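PDB 4HW6: hypothetical protein, IPT/TIG domain protein from Bacteroides ovatus, which is of unknown function but probably serves as an auxiliary carbohydrate-binding protein, built from an IPT/TIG domain and a six-bladed beta-propeller. Local coordinates for residues 112-117 and 130-135; 123-128 and 137-142; 49-54 and 85-90. One frame throughout, in Å; residues are numbered along the deposited sequence.

Interaction 1 of 3, residues 112-117 and 130-135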
ATOM      1  N   THR A 112     -10.061  -5.734   1.309  1.00 16.64           N
ATOM      2  CA  THR A 112     -10.582  -6.187   2.589  1.00 18.07           C
ATOM      3  C   THR A 112     -10.549  -5.004   3.588  1.00 17.40           C
ATOM      4  O   THR A 112     -10.011  -3.937   3.277  1.00 16.23           O
ATOM      5  CB  THR A 112      -9.796  -7.371   3.176  1.00 20.41           C
ATOM      6  OG1 THR A 112      -8.393  -7.072   3.219  1.00 20.66           O
ATOM      7  CG2 THR A 112     -10.039  -8.629   2.377  1.00 20.74           C
ATOM      8  N   THR A 113     -11.126  -5.199   4.769  1.00 18.20           N
ATOM      9  CA  THR A 113     -11.062  -4.189   5.826  1.00 18.85           C
ATOM     10  C   THR A 113     -10.049  -4.615   6.883  1.00 18.89           C
ATOM     11  O   THR A 113     -10.173  -5.688   7.452  1.00 19.66           O
ATOM     12  CB  THR A 113     -12.455  -3.940   6.439  1.00 21.63           C
ATOM     13  OG1 THR A 113     -13.335  -3.500   5.384  1.00 21.23           O
ATOM     14  CG2 THR A 113     -12.381  -2.887   7.554  1.00 20.67           C
ATOM     15  N   PHE A 114      -9.044  -3.766   7.109  1.00 17.35           N
ATOM     16  CA  PHE A 114      -7.937  -4.039   8.010  1.00 18.26           C
ATOM     17  C   PHE A 114      -8.174  -3.473   9.420  1.00 18.09           C
ATOM     18  O   PHE A 114      -8.063  -4.203  10.412  1.00 19.34           O
ATOM     19  CB  PHE A 114      -6.650  -3.481   7.389  1.00 19.51           C
ATOM     20  CG  PHE A 114      -5.422  -3.614   8.256  1.00 20.71           C
ATOM     21  CD1 PHE A 114      -5.123  -4.803   8.892  1.00 29.29           C
ATOM     22  CD2 PHE A 114      -4.557  -2.543   8.399  1.00 22.08           C
ATOM     23  CE1 PHE A 114      -3.992  -4.910   9.701  1.00 32.06           C
ATOM     24  CE2 PHE A 114      -3.426  -2.649   9.188  1.00 23.65           C
ATOM     25  CZ  PHE A 114      -3.154  -3.824   9.839  1.00 23.84           C
ATOM     26  N   LEU A 115      -8.522  -2.192   9.507  1.00 16.93           N
ATOM     27  CA  LEU A 115      -8.763  -1.565  10.808  1.00 16.39           C
ATOM     28  C   LEU A 115      -9.962  -0.636  10.776  1.00 16.02           C
ATOM     29  O   LEU A 115     -10.222   0.040   9.763  1.00 15.26           O
ATOM     30  CB  LEU A 115      -7.547  -0.756  11.253  1.00 16.59           C
ATOM     31  CG  LEU A 115      -6.238  -1.496  11.503  1.00 17.03           C
ATOM     32  CD1 LEU A 115      -5.077  -0.514  11.487  1.00 17.77           C
ATOM     33  CD2 LEU A 115      -6.297  -2.271  12.822  1.00 17.20           C
ATOM     34  N   GLY A 116     -10.652  -0.591  11.917  1.00 15.64           N
ATOM     35  CA  GLY A 116     -11.782   0.304  12.128  1.00 15.66           C
ATOM     36  C   GLY A 116     -13.092  -0.439  12.128  1.00 16.75           C
ATOM     37  O   GLY A 116     -13.335  -1.275  11.238  1.00 17.70           O
ATOM     38  N   LYS A 117     -13.948  -0.120  13.111  1.00 16.61           N
ATOM     39  CA  LYS A 117     -15.268  -0.741  13.231  1.00 18.13           C
ATOM     40  C   LYS A 117     -16.267   0.344  13.604  1.00 18.97           C
ATOM     41  O   LYS A 117     -15.955   1.234  14.385  1.00 16.68           O
ATOM     42  CB  LYS A 117     -15.257  -1.833  14.298  1.00 20.09           C
ATOM     43  CG  LYS A 117     -14.309  -2.983  13.958  1.00 22.59           C
ATOM     44  CD  LYS A 117     -14.234  -3.960  15.120  1.00 24.88           C
ATOM     45  CE  LYS A 117     -13.434  -5.208  14.779  1.00 29.10           C
ATOM     46  NZ  LYS A 117     -13.461  -6.151  15.931  1.00 30.51           N
ATOM     47  N   GLY A 130      -6.456   1.781  20.950  1.00 18.14           N
ATOM     48  CA  GLY A 130      -6.688   0.426  21.371  1.00 18.77           C
ATOM     49  C   GLY A 130      -6.048  -0.620  20.465  1.00 19.26           C
ATOM     50  O   GLY A 130      -5.431  -0.285  19.453  1.00 18.45           O
ATOM     51  N   PRO A 131      -6.231  -1.892  20.828  1.00 20.40           N
ATOM     52  CA  PRO A 131      -5.815  -3.039  20.024  1.00 21.26           C
ATOM     53  C   PRO A 131      -6.409  -2.996  18.636  1.00 20.49           C
ATOM     54  O   PRO A 131      -7.475  -2.405  18.441  1.00 20.17           O
ATOM     55  CB  PRO A 131      -6.388  -4.247  20.787  1.00 22.90           C
ATOM     56  CG  PRO A 131      -6.607  -3.771  22.178  1.00 25.17           C
ATOM     57  CD  PRO A 131      -6.902  -2.303  22.075  1.00 22.64           C
ATOM     58  N   PHE A 132      -5.748  -3.659  17.687  1.00 19.95           N
ATOM     59  CA  PHE A 132      -6.249  -3.776  16.318  1.00 20.30           C
ATOM     60  C   PHE A 132      -7.738  -4.160  16.276  1.00 21.14           C
ATOM     61  O   PHE A 132      -8.496  -3.616  15.479  1.00 21.51           O
ATOM     62  CB  PHE A 132      -5.449  -4.840  15.533  1.00 21.35           C
ATOM     63  CG  PHE A 132      -4.146  -4.350  14.936  1.00 20.90           C
ATOM     64  CD1 PHE A 132      -3.548  -3.151  15.323  1.00 20.41           C
ATOM     65  CD2 PHE A 132      -3.507  -5.121  13.975  1.00 22.60           C
ATOM     66  CE1 PHE A 132      -2.356  -2.736  14.751  1.00 20.98           C
ATOM     67  CE2 PHE A 132      -2.325  -4.701  13.410  1.00 21.86           C
ATOM     68  CZ  PHE A 132      -1.747  -3.513  13.799  1.00 20.28           C
ATOM     69  N   ASP A 133      -8.120  -5.114  17.113  1.00 21.19           N
ATOM     70  CA  ASP A 133      -9.501  -5.612  17.169  1.00 24.93           C
ATOM     71  C   ASP A 133     -10.517  -4.706  17.891  1.00 24.16           C
ATOM     72  O   ASP A 133     -11.713  -4.988  17.848  1.00 23.28           O
ATOM     73  CB  ASP A 133      -9.522  -6.996  17.816  1.00 26.48           C
ATOM     74  CG  ASP A 133     -10.842  -7.725  17.587  1.00 28.80           C
ATOM     75  OD1 ASP A 133     -11.288  -7.784  16.418  1.00 30.65           O
ATOM     76  OD2 ASP A 133     -11.429  -8.207  18.578  1.00 29.50           O
ATOM     77  N   ASP A 134     -10.059  -3.633  18.532  1.00 23.36           N
ATOM     78  CA  ASP A 134     -10.910  -2.843  19.438  1.00 23.51           C
ATOM     79  C   ASP A 134     -10.336  -1.420  19.592  1.00 21.63           C
ATOM     80  O   ASP A 134      -9.873  -1.006  20.666  1.00 22.27           O
ATOM     81  CB  ASP A 134     -11.004  -3.560  20.787  1.00 26.70           C
ATOM     82  CG  ASP A 134     -12.257  -3.193  21.579  1.00 29.96           C
ATOM     83  OD1 ASP A 134     -12.972  -2.244  21.219  1.00 29.33           O
ATOM     84  OD2 ASP A 134     -12.514  -3.860  22.598  1.00 38.71           O
ATOM     85  N   CYS A 135     -10.343  -0.688  18.497  1.00 19.75           N
ATOM     86  CA  CYS A 135      -9.733   0.641  18.461  1.00 19.46           C
ATOM     87  C   CYS A 135     -10.689   1.609  17.768  1.00 18.03           C
ATOM     88  O   CYS A 135     -10.249   2.523  17.071  1.00 19.19           O
ATOM     89  CB  CYS A 135      -8.397   0.602  17.715  1.00 20.77           C
ATOM     90  SG  CYS A 135      -8.501   0.016  15.997  1.00 21.38           S
TER
HETATM   91  O   HOH W   1     -10.547  -2.516  14.075  1.00 18.93           O
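This contact joins two sheets of the beta-propeller: strand 109-115, which pairs with strand 425-431 and makes a classic beta bulge where Phe114 and Leu115 both face Val426, and strand 130-131, which edges the sheet that includes strand 173-177. From Gly130, which bonds to Val174 through the backbone, the second segment enters a type I beta turn from Pro131 to Asp134, closed by Asp134 N to Pro131 O. Leu115 CD2 sits over one face of the Phe132 ring, 4.0 Å from the centroid and 27° off the normal, a CH-pi contact. Phe114, its CG anti to the backbone N (chi1 176°), directs its edge to that ring in an offset edge-to-face pair, the planes 81° apart, with Phe114 CZ 3.8 Å from Phe132 CE2. An alanine in place of Phe132 would remove both ring contacts and would probably loosen the join. A water accepts from Gly116 N and donates to Phe132 O. At Asp133 the extended Lys117 chain puts Lys117 NZ 2.8 Å from Asp133 O, a hydrogen bond on a lone pair, and 2.8 Å from Asp133 OD1, a salt bridge reached from above the carboxylate plane. Last comes Cys135, its SG 4.5 Å from Leu115 CD2.

Interaction 2 of 3, residues 123-128 and 137-142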
ATOM      1  N   THR A 123     -23.164   4.206  10.947  1.00 23.50           N
ATOM      2  CA  THR A 123     -23.419   5.624  11.153  1.00 24.78           C
ATOM      3  C   THR A 123     -22.643   6.216  12.336  1.00 25.64           C
ATOM      4  O   THR A 123     -22.478   7.433  12.413  1.00 24.92           O
ATOM      5  CB  THR A 123     -24.916   5.917  11.298  1.00 28.21           C
ATOM      6  OG1 THR A 123     -25.430   5.303  12.483  1.00 30.31           O
ATOM      7  CG2 THR A 123     -25.684   5.401  10.063  1.00 31.84           C
ATOM      8  N   LYS A 124     -22.150   5.361  13.227  1.00 23.64           N
ATOM      9  CA  LYS A 124     -21.512   5.822  14.458  1.00 25.45           C
ATOM     10  C   LYS A 124     -20.205   5.085  14.712  1.00 22.60           C
ATOM     11  O   LYS A 124     -20.024   3.966  14.252  1.00 22.71           O
ATOM     12  CB  LYS A 124     -22.454   5.650  15.645  1.00 29.08           C
ATOM     13  CG  LYS A 124     -23.645   6.606  15.612  1.00 35.73           C
ATOM     14  CD  LYS A 124     -24.436   6.565  16.905  1.00 47.21           C
ATOM     15  CE  LYS A 124     -25.797   7.243  16.766  1.00 51.93           C
ATOM     16  NZ  LYS A 124     -26.624   7.009  17.982  1.00 57.06           N
ATOM     17  N   TRP A 125     -19.286   5.740  15.406  1.00 21.79           N
ATOM     18  CA  TRP A 125     -18.045   5.096  15.860  1.00 20.24           C
ATOM     19  C   TRP A 125     -17.479   5.848  17.044  1.00 20.83           C
ATOM     20  O   TRP A 125     -17.835   7.003  17.299  1.00 21.13           O
ATOM     21  CB  TRP A 125     -16.997   5.048  14.751  1.00 19.82           C
ATOM     22  CG  TRP A 125     -16.561   6.410  14.231  1.00 20.31           C
ATOM     23  CD1 TRP A 125     -15.447   7.114  14.594  1.00 19.61           C
ATOM     24  CD2 TRP A 125     -17.233   7.196  13.254  1.00 20.09           C
ATOM     25  NE1 TRP A 125     -15.393   8.299  13.904  1.00 21.01           N
ATOM     26  CE2 TRP A 125     -16.489   8.381  13.087  1.00 20.66           C
ATOM     27  CE3 TRP A 125     -18.409   7.026  12.516  1.00 20.64           C
ATOM     28  CZ2 TRP A 125     -16.870   9.383  12.194  1.00 21.55           C
ATOM     29  CZ3 TRP A 125     -18.791   8.018  11.632  1.00 22.54           C
ATOM     30  CH2 TRP A 125     -18.016   9.176  11.466  1.00 23.30           C
ATOM     31  N   ASP A 126     -16.608   5.174  17.780  1.00 21.91           N
ATOM     32  CA  ASP A 126     -15.887   5.782  18.882  1.00 21.81           C
ATOM     33  C   ASP A 126     -14.477   6.092  18.390  1.00 20.58           C
ATOM     34  O   ASP A 126     -13.965   5.384  17.534  1.00 18.93           O
ATOM     35  CB  ASP A 126     -15.813   4.814  20.052  1.00 23.65           C
ATOM     36  CG  ASP A 126     -17.184   4.438  20.590  1.00 30.15           C
ATOM     37  OD1 ASP A 126     -18.068   5.321  20.667  1.00 30.17           O
ATOM     38  OD2 ASP A 126     -17.373   3.253  20.911  1.00 29.65           O
ATOM     39  N   VAL A 127     -13.856   7.123  18.954  1.00 19.22           N
ATOM     40  CA  VAL A 127     -12.469   7.426  18.684  1.00 19.45           C
ATOM     41  C   VAL A 127     -11.636   7.128  19.943  1.00 19.41           C
ATOM     42  O   VAL A 127     -11.814   7.747  20.988  1.00 19.69           O
ATOM     43  CB  VAL A 127     -12.288   8.873  18.207  1.00 20.81           C
ATOM     44  CG1 VAL A 127     -10.813   9.240  18.123  1.00 19.77           C
ATOM     45  CG2 VAL A 127     -12.992   9.090  16.868  1.00 20.15           C
ATOM     46  N   LEU A 128     -10.742   6.153  19.837  1.00 19.84           N
ATOM     47  CA  LEU A 128      -9.883   5.753  20.945  1.00 20.58           C
ATOM     48  C   LEU A 128      -8.663   4.981  20.483  1.00 20.72           C
ATOM     49  O   LEU A 128      -8.669   4.350  19.419  1.00 19.20           O
ATOM     50  CB  LEU A 128     -10.613   4.877  21.948  1.00 24.35           C
ATOM     51  CG  LEU A 128     -11.069   3.479  21.509  1.00 26.17           C
ATOM     52  CD1 LEU A 128     -11.217   2.553  22.706  1.00 33.98           C
ATOM     53  CD2 LEU A 128     -12.387   3.568  20.788  1.00 27.35           C
ATOM     54  N   ALA A 137     -13.104   3.570  15.313  1.00 16.48           N
ATOM     55  CA  ALA A 137     -12.847   3.887  13.927  1.00 15.86           C
ATOM     56  C   ALA A 137     -12.206   5.276  13.820  1.00 16.10           C
ATOM     57  O   ALA A 137     -11.962   5.955  14.836  1.00 16.53           O
ATOM     58  CB  ALA A 137     -14.130   3.765  13.071  1.00 14.88           C
ATOM     59  N   PHE A 138     -11.921   5.686  12.594  1.00 15.53           N
ATOM     60  CA  PHE A 138     -11.000   6.794  12.347  1.00 15.46           C
ATOM     61  C   PHE A 138     -11.661   8.008  11.702  1.00 16.99           C
ATOM     62  O   PHE A 138     -12.304   7.886  10.656  1.00 17.40           O
ATOM     63  CB  PHE A 138      -9.846   6.271  11.499  1.00 15.81           C
ATOM     64  CG  PHE A 138      -9.246   5.022  12.072  1.00 15.34           C
ATOM     65  CD1 PHE A 138      -8.743   5.036  13.366  1.00 16.06           C
ATOM     66  CD2 PHE A 138      -9.258   3.833  11.371  1.00 17.10           C
ATOM     67  CE1 PHE A 138      -8.221   3.889  13.930  1.00 18.53           C
ATOM     68  CE2 PHE A 138      -8.729   2.689  11.925  1.00 16.66           C
ATOM     69  CZ  PHE A 138      -8.227   2.710  13.220  1.00 18.11           C
ATOM     70  N   ASP A 139     -11.457   9.176  12.302  1.00 17.86           N
ATOM     71  CA  ASP A 139     -12.071  10.420  11.808  1.00 18.46           C
ATOM     72  C   ASP A 139     -11.534  10.877  10.469  1.00 17.94           C
ATOM     73  O   ASP A 139     -12.296  11.344   9.637  1.00 19.87           O
ATOM     74  CB  ASP A 139     -11.927  11.565  12.817  1.00 19.89           C
ATOM     75  CG  ASP A 139     -12.880  11.451  13.989  1.00 22.37           C
ATOM     76  OD1 ASP A 139     -13.972  10.817  13.882  1.00 22.34           O
ATOM     77  OD2 ASP A 139     -12.535  12.033  15.036  1.00 22.34           O
ATOM     78  N   ASN A 140     -10.226  10.775  10.250  1.00 17.86           N
ATOM     79  CA  ASN A 140      -9.625  11.349   9.048  1.00 17.34           C
ATOM     80  C   ASN A 140      -8.275  10.737   8.762  1.00 19.24           C
ATOM     81  O   ASN A 140      -7.271  11.080   9.413  1.00 20.06           O
ATOM     82  CB  ASN A 140      -9.490  12.864   9.224  1.00 18.51           C
ATOM     83  CG  ASN A 140      -9.098  13.585   7.946  1.00 18.78           C
ATOM     84  OD1 ASN A 140      -8.917  12.970   6.904  1.00 21.63           O
ATOM     85  ND2 ASN A 140      -8.997  14.909   8.030  1.00 18.60           N
ATOM     86  N   ILE A 141      -8.233   9.853   7.775  1.00 15.65           N
ATOM     87  CA  ILE A 141      -6.992   9.167   7.431  1.00 15.38           C
ATOM     88  C   ILE A 141      -6.361   9.916   6.233  1.00 14.97           C
ATOM     89  O   ILE A 141      -6.513   9.530   5.078  1.00 16.00           O
ATOM     90  CB  ILE A 141      -7.241   7.672   7.119  1.00 15.20           C
ATOM     91  CG1 ILE A 141      -8.140   7.004   8.174  1.00 19.14           C
ATOM     92  CG2 ILE A 141      -5.903   6.933   7.069  1.00 14.59           C
ATOM     93  CD1 ILE A 141      -8.754   5.689   7.689  1.00 16.94           C
ATOM     94  N   TRP A 142      -5.655  10.999   6.525  1.00 15.65           N
ATOM     95  CA  TRP A 142      -5.392  12.022   5.530  1.00 14.86           C
ATOM     96  C   TRP A 142      -4.137  11.731   4.697  1.00 14.16           C
ATOM     97  O   TRP A 142      -4.177  11.785   3.470  1.00 13.47           O
ATOM     98  CB  TRP A 142      -5.318  13.399   6.223  1.00 16.12           C
ATOM     99  CG  TRP A 142      -4.991  14.521   5.295  1.00 15.86           C
ATOM    100  CD1 TRP A 142      -3.855  15.268   5.308  1.00 17.68           C
ATOM    101  CD2 TRP A 142      -5.788  15.009   4.222  1.00 16.37           C
ATOM    102  NE1 TRP A 142      -3.888  16.190   4.293  1.00 19.40           N
ATOM    103  CE2 TRP A 142      -5.060  16.052   3.603  1.00 17.65           C
ATOM    104  CE3 TRP A 142      -7.047  14.679   3.722  1.00 18.05           C
ATOM    105  CZ2 TRP A 142      -5.557  16.766   2.521  1.00 21.16           C
ATOM    106  CZ3 TRP A 142      -7.540  15.392   2.638  1.00 21.69           C
ATOM    107  CH2 TRP A 142      -6.786  16.408   2.040  1.00 19.57           C
TER
HETATM  108  O   HOH W   2     -10.421   5.203  16.971  1.00 15.06           O
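Ala137, Trp125 and Asp139 carry this meeting of two irregular segments of the propeller, one in the loop between strands 109-115 and 130-131, the other in the run from strand 130-131 to strand 143-146. Ala137 has the largest area buried by the contact. Its CB packs 3.6 Å from Trp125 CB, close to where the indole leaves the backbone, and Ala137 N donates to Asp126 O at 3.0 Å, nearly along the C=O axis and close to straight, at 162°. The carbonyl of Ala137 is used as well: water 2 donates to Ala137 O at 2.7 Å and accepts from Leu128 N, so the two backbones are tied on both the amide and the carbonyl side of one residue.

Trp125 CG takes the crowded position between the backbone N and the carbonyl carbon (chi1 61°), which carries the indole across Ala137 and on to Asp139. There Trp125 NE1 donates a hydrogen bond to Asp139 OD1 at 2.9 Å. The oxygen lies at the edge of the indole, in the ring plane; the two flat groups are turned 67° against each other, and the N-H meets OD1 from above the carboxylate plane. Val127 crosses Asp139 at about a right angle, its CG2 3.5 Å from Asp139 OD2, so a methyl group lies against the carboxylate. Beyond the two segments, the Trp125 ring stacks with His424, whose ND1 bonds to Phe138 O.

The indole N-H thus finds a carboxylate oxygen as acceptor, a strong pairing if Asp139 is ionised. Such a bond would help to fix the rotation of the indole and would probably favour the charged form of the acid.

Interaction 3 of 3, residues 49-54 and 85-90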
ATOM      1  N   LYS A  49      -2.994 -41.218   6.657  1.00 46.62           N
ATOM      2  CA  LYS A  49      -1.535 -41.363   6.681  1.00 45.32           C
ATOM      3  C   LYS A  49      -0.802 -40.587   5.581  1.00 39.92           C
ATOM      4  O   LYS A  49       0.423 -40.538   5.579  1.00 38.19           O
ATOM      5  CB  LYS A  49      -1.165 -42.851   6.621  1.00 47.19           C
ATOM      6  CG  LYS A  49      -1.660 -43.656   7.816  1.00 54.24           C
ATOM      7  CD  LYS A  49      -1.035 -43.150   9.109  1.00 56.76           C
ATOM      8  CE  LYS A  49      -1.398 -43.998  10.310  1.00 62.64           C
ATOM      9  NZ  LYS A  49      -0.904 -43.340  11.553  1.00 66.16           N
ATOM     10  N   VAL A  50      -1.534 -39.973   4.658  1.00 37.20           N
ATOM     11  CA  VAL A  50      -0.906 -39.173   3.611  1.00 35.64           C
ATOM     12  C   VAL A  50      -1.089 -37.682   3.895  1.00 34.24           C
ATOM     13  O   VAL A  50      -2.167 -37.243   4.309  1.00 34.52           O
ATOM     14  CB  VAL A  50      -1.444 -39.533   2.208  1.00 36.84           C
ATOM     15  CG1 VAL A  50      -2.880 -39.083   2.049  1.00 35.61           C
ATOM     16  CG2 VAL A  50      -0.560 -38.920   1.120  1.00 36.64           C
ATOM     17  N   LYS A  51      -0.014 -36.928   3.691  1.00 32.35           N
ATOM     18  CA  LYS A  51      -0.015 -35.482   3.846  1.00 32.94           C
ATOM     19  C   LYS A  51       0.377 -34.878   2.512  1.00 30.27           C
ATOM     20  O   LYS A  51       1.301 -35.368   1.844  1.00 31.66           O
ATOM     21  CB  LYS A  51       0.995 -35.064   4.920  1.00 36.59           C
ATOM     22  CG  LYS A  51       0.719 -35.612   6.319  1.00 42.55           C
ATOM     23  CD  LYS A  51      -0.097 -34.645   7.166  1.00 47.75           C
ATOM     24  CE  LYS A  51      -0.002 -34.969   8.655  1.00 53.21           C
ATOM     25  NZ  LYS A  51       1.378 -34.790   9.196  1.00 55.63           N
ATOM     26  N   VAL A  52      -0.333 -33.828   2.107  1.00 27.01           N
ATOM     27  CA  VAL A  52      -0.017 -33.104   0.893  1.00 25.11           C
ATOM     28  C   VAL A  52       0.153 -31.616   1.241  1.00 26.73           C
ATOM     29  O   VAL A  52      -0.641 -31.064   1.988  1.00 24.76           O
ATOM     30  CB  VAL A  52      -1.132 -33.267  -0.171  1.00 26.51           C
ATOM     31  CG1 VAL A  52      -0.801 -32.475  -1.432  1.00 24.74           C
ATOM     32  CG2 VAL A  52      -1.304 -34.741  -0.530  1.00 26.17           C
ATOM     33  N   THR A  53       1.205 -30.993   0.722  1.00 25.40           N
ATOM     34  CA  THR A  53       1.335 -29.549   0.764  1.00 25.97           C
ATOM     35  C   THR A  53       1.533 -29.031  -0.653  1.00 24.76           C
ATOM     36  O   THR A  53       2.173 -29.686  -1.491  1.00 23.42           O
ATOM     37  CB  THR A  53       2.503 -29.089   1.668  1.00 27.60           C
ATOM     38  OG1 THR A  53       3.749 -29.606   1.171  1.00 29.19           O
ATOM     39  CG2 THR A  53       2.287 -29.556   3.096  1.00 30.11           C
ATOM     40  N   ILE A  54       0.958 -27.861  -0.907  1.00 24.05           N
ATOM     41  CA  ILE A  54       1.137 -27.121  -2.153  1.00 24.34           C
ATOM     42  C   ILE A  54       1.685 -25.753  -1.783  1.00 26.05           C
ATOM     43  O   ILE A  54       1.079 -25.004  -0.995  1.00 25.37           O
ATOM     44  CB  ILE A  54      -0.170 -27.017  -2.959  1.00 24.70           C
ATOM     45  CG1 ILE A  54      -0.752 -28.418  -3.187  1.00 23.62           C
ATOM     46  CG2 ILE A  54       0.070 -26.288  -4.276  1.00 26.26           C
ATOM     47  CD1 ILE A  54      -1.899 -28.462  -4.186  1.00 26.73           C
ATOM     48  N   SER A  85       3.666 -36.768   1.289  1.00 27.73           N
ATOM     49  CA  SER A  85       4.348 -37.501   2.349  1.00 31.20           C
ATOM     50  C   SER A  85       3.442 -38.587   2.904  1.00 30.41           C
ATOM     51  O   SER A  85       2.215 -38.417   2.970  1.00 29.26           O
ATOM     52  CB  SER A  85       4.710 -36.543   3.485  1.00 34.69           C
ATOM     53  OG  SER A  85       5.609 -35.533   3.047  1.00 43.46           O
ATOM     54  N   VAL A  86       4.044 -39.689   3.341  1.00 32.12           N
ATOM     55  CA  VAL A  86       3.311 -40.738   4.049  1.00 34.21           C
ATOM     56  C   VAL A  86       3.933 -40.884   5.435  1.00 35.77           C
ATOM     57  O   VAL A  86       5.155 -40.941   5.562  1.00 37.22           O
ATOM     58  CB  VAL A  86       3.328 -42.076   3.274  1.00 35.41           C
ATOM     59  CG1 VAL A  86       2.882 -43.227   4.162  1.00 37.86           C
ATOM     60  CG2 VAL A  86       2.436 -41.976   2.041  1.00 33.94           C
ATOM     61  N   VAL A  87       3.088 -40.914   6.467  1.00 37.15           N
ATOM     62  CA  VAL A  87       3.545 -41.043   7.854  1.00 41.00           C
ATOM     63  C   VAL A  87       3.245 -42.447   8.380  1.00 45.58           C
ATOM     64  O   VAL A  87       2.358 -43.127   7.865  1.00 46.77           O
ATOM     65  CB  VAL A  87       2.882 -39.998   8.791  1.00 41.24           C
ATOM     66  CG1 VAL A  87       3.122 -38.582   8.288  1.00 38.41           C
ATOM     67  CG2 VAL A  87       1.391 -40.250   8.932  1.00 43.07           C
ATOM     68  N   GLY A  88       3.990 -42.869   9.397  1.00 50.48           N
ATOM     69  CA  GLY A  88       3.767 -44.165  10.063  1.00 57.00           C
ATOM     70  C   GLY A  88       2.678 -44.127  11.130  1.00 61.38           C
ATOM     71  O   GLY A  88       1.951 -43.137  11.258  1.00 60.10           O
ATOM     72  N   ASP A  89       2.567 -45.213  11.894  1.00 67.96           N
ATOM     73  CA  ASP A  89       1.597 -45.309  12.996  1.00 74.46           C
ATOM     74  C   ASP A  89       1.871 -44.256  14.069  1.00 75.43           C
ATOM     75  O   ASP A  89       0.946 -43.695  14.653  1.00 76.76           O
ATOM     76  CB  ASP A  89       1.640 -46.702  13.644  1.00 81.39           C
ATOM     77  CG  ASP A  89       1.266 -47.821  12.679  1.00 83.77           C
ATOM     78  OD1 ASP A  89       0.710 -47.534  11.600  1.00 84.87           O
ATOM     79  OD2 ASP A  89       1.530 -48.997  13.008  1.00 90.83           O
ATOM     80  N   ASP A  90       3.154 -43.997  14.318  1.00 76.53           N
ATOM     81  CA  ASP A  90       3.590 -42.969  15.272  1.00 78.56           C
ATOM     82  C   ASP A  90       3.508 -41.550  14.696  1.00 75.58           C
ATOM     83  O   ASP A  90       3.920 -40.588  15.344  1.00 76.29           O
ATOM     84  CB  ASP A  90       5.023 -43.263  15.758  1.00 81.89           C
ATOM     85  CG  ASP A  90       6.013 -43.499  14.609  1.00 78.84           C
ATOM     86  OD1 ASP A  90       5.777 -43.012  13.473  1.00 70.78           O
ATOM     87  OD2 ASP A  90       7.029 -44.189  14.850  1.00 77.98           O
TER
HETATM   88  O   HOH W   3       3.820 -33.564   2.348  1.00 32.76           O
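Lys51 O is gripped by two hydrogen bonds: Ser85 N donates to it at 2.8 Å, almost straight at 169° and in the carbonyl plane, and water 3 donates to it at 3.1 Å. The same water lies 2.8 Å from Ser85 OG, so it links strand backbone to serine side chain; OG sits beside its own backbone N and also has a weak hydrogen bond to Glu93 OE1. In return, Lys51 N donates to Ser85 O at 2.8 Å, which makes Lys51 and Ser85 a hydrogen-bonded antiparallel pair.

Next along comes the non-hydrogen-bonded pair, Val50 and Val86. Here CA-H...O contacts pass between the backbones, Val86 CA to Lys49 O and Val50 CA to Ser85 O, and the two valine side chains share one face of the sheet. Strand 82-87 neighbours 50-54 in the sheet of the IPT/TIG domain, a member of the E-set clan; the segments 50-54 and 85-87 run antiparallel, 149° between their directions. Val61 of the adjoining strand 57-64 and Leu69 of strand 68-72, one further on, pack against Val50, while Val86 meets Phe14 and Ile20.

Past the pairs, Val87 N donates to Lys49 O at 2.8 Å and continues the bonding to the strand end. The Lys49 side chain, bent at chi2 (-62°), then follows the outgoing chain: Lys49 CD lies 3.8 Å from Val87 CG2, and Lys49 NZ gives a hydrogen bond to Gly88 O at 2.9 Å, coming from above the carbonyl plane. The poorly ordered Asp89 carboxylate lies beyond salt-bridge distance of Lys49 NZ.

Along the chain interaction 3 closes before the other two begin, and it stands apart in the IPT/TIG domain, its centre about 38 Å from that of interaction 1 and 49 Å from that of interaction 2. Interactions 1 and 2 belong to the propeller, with centres about 11 Å apart, and their segments alternate: 112-117, 123-128, 130-135, 137-142. They touch directly, Lys117 O packing on Ala137 CB and Leu115 CB on Phe138. Strand 109-115, which opens this run, pairs with 425-431 near the C-terminus, so the beginning and end of the propeller share one sheet, while the segments of interactions 1 and 2 lie on the path from strand 109-115 to strands 130-131 and 143-146 of the next sheet.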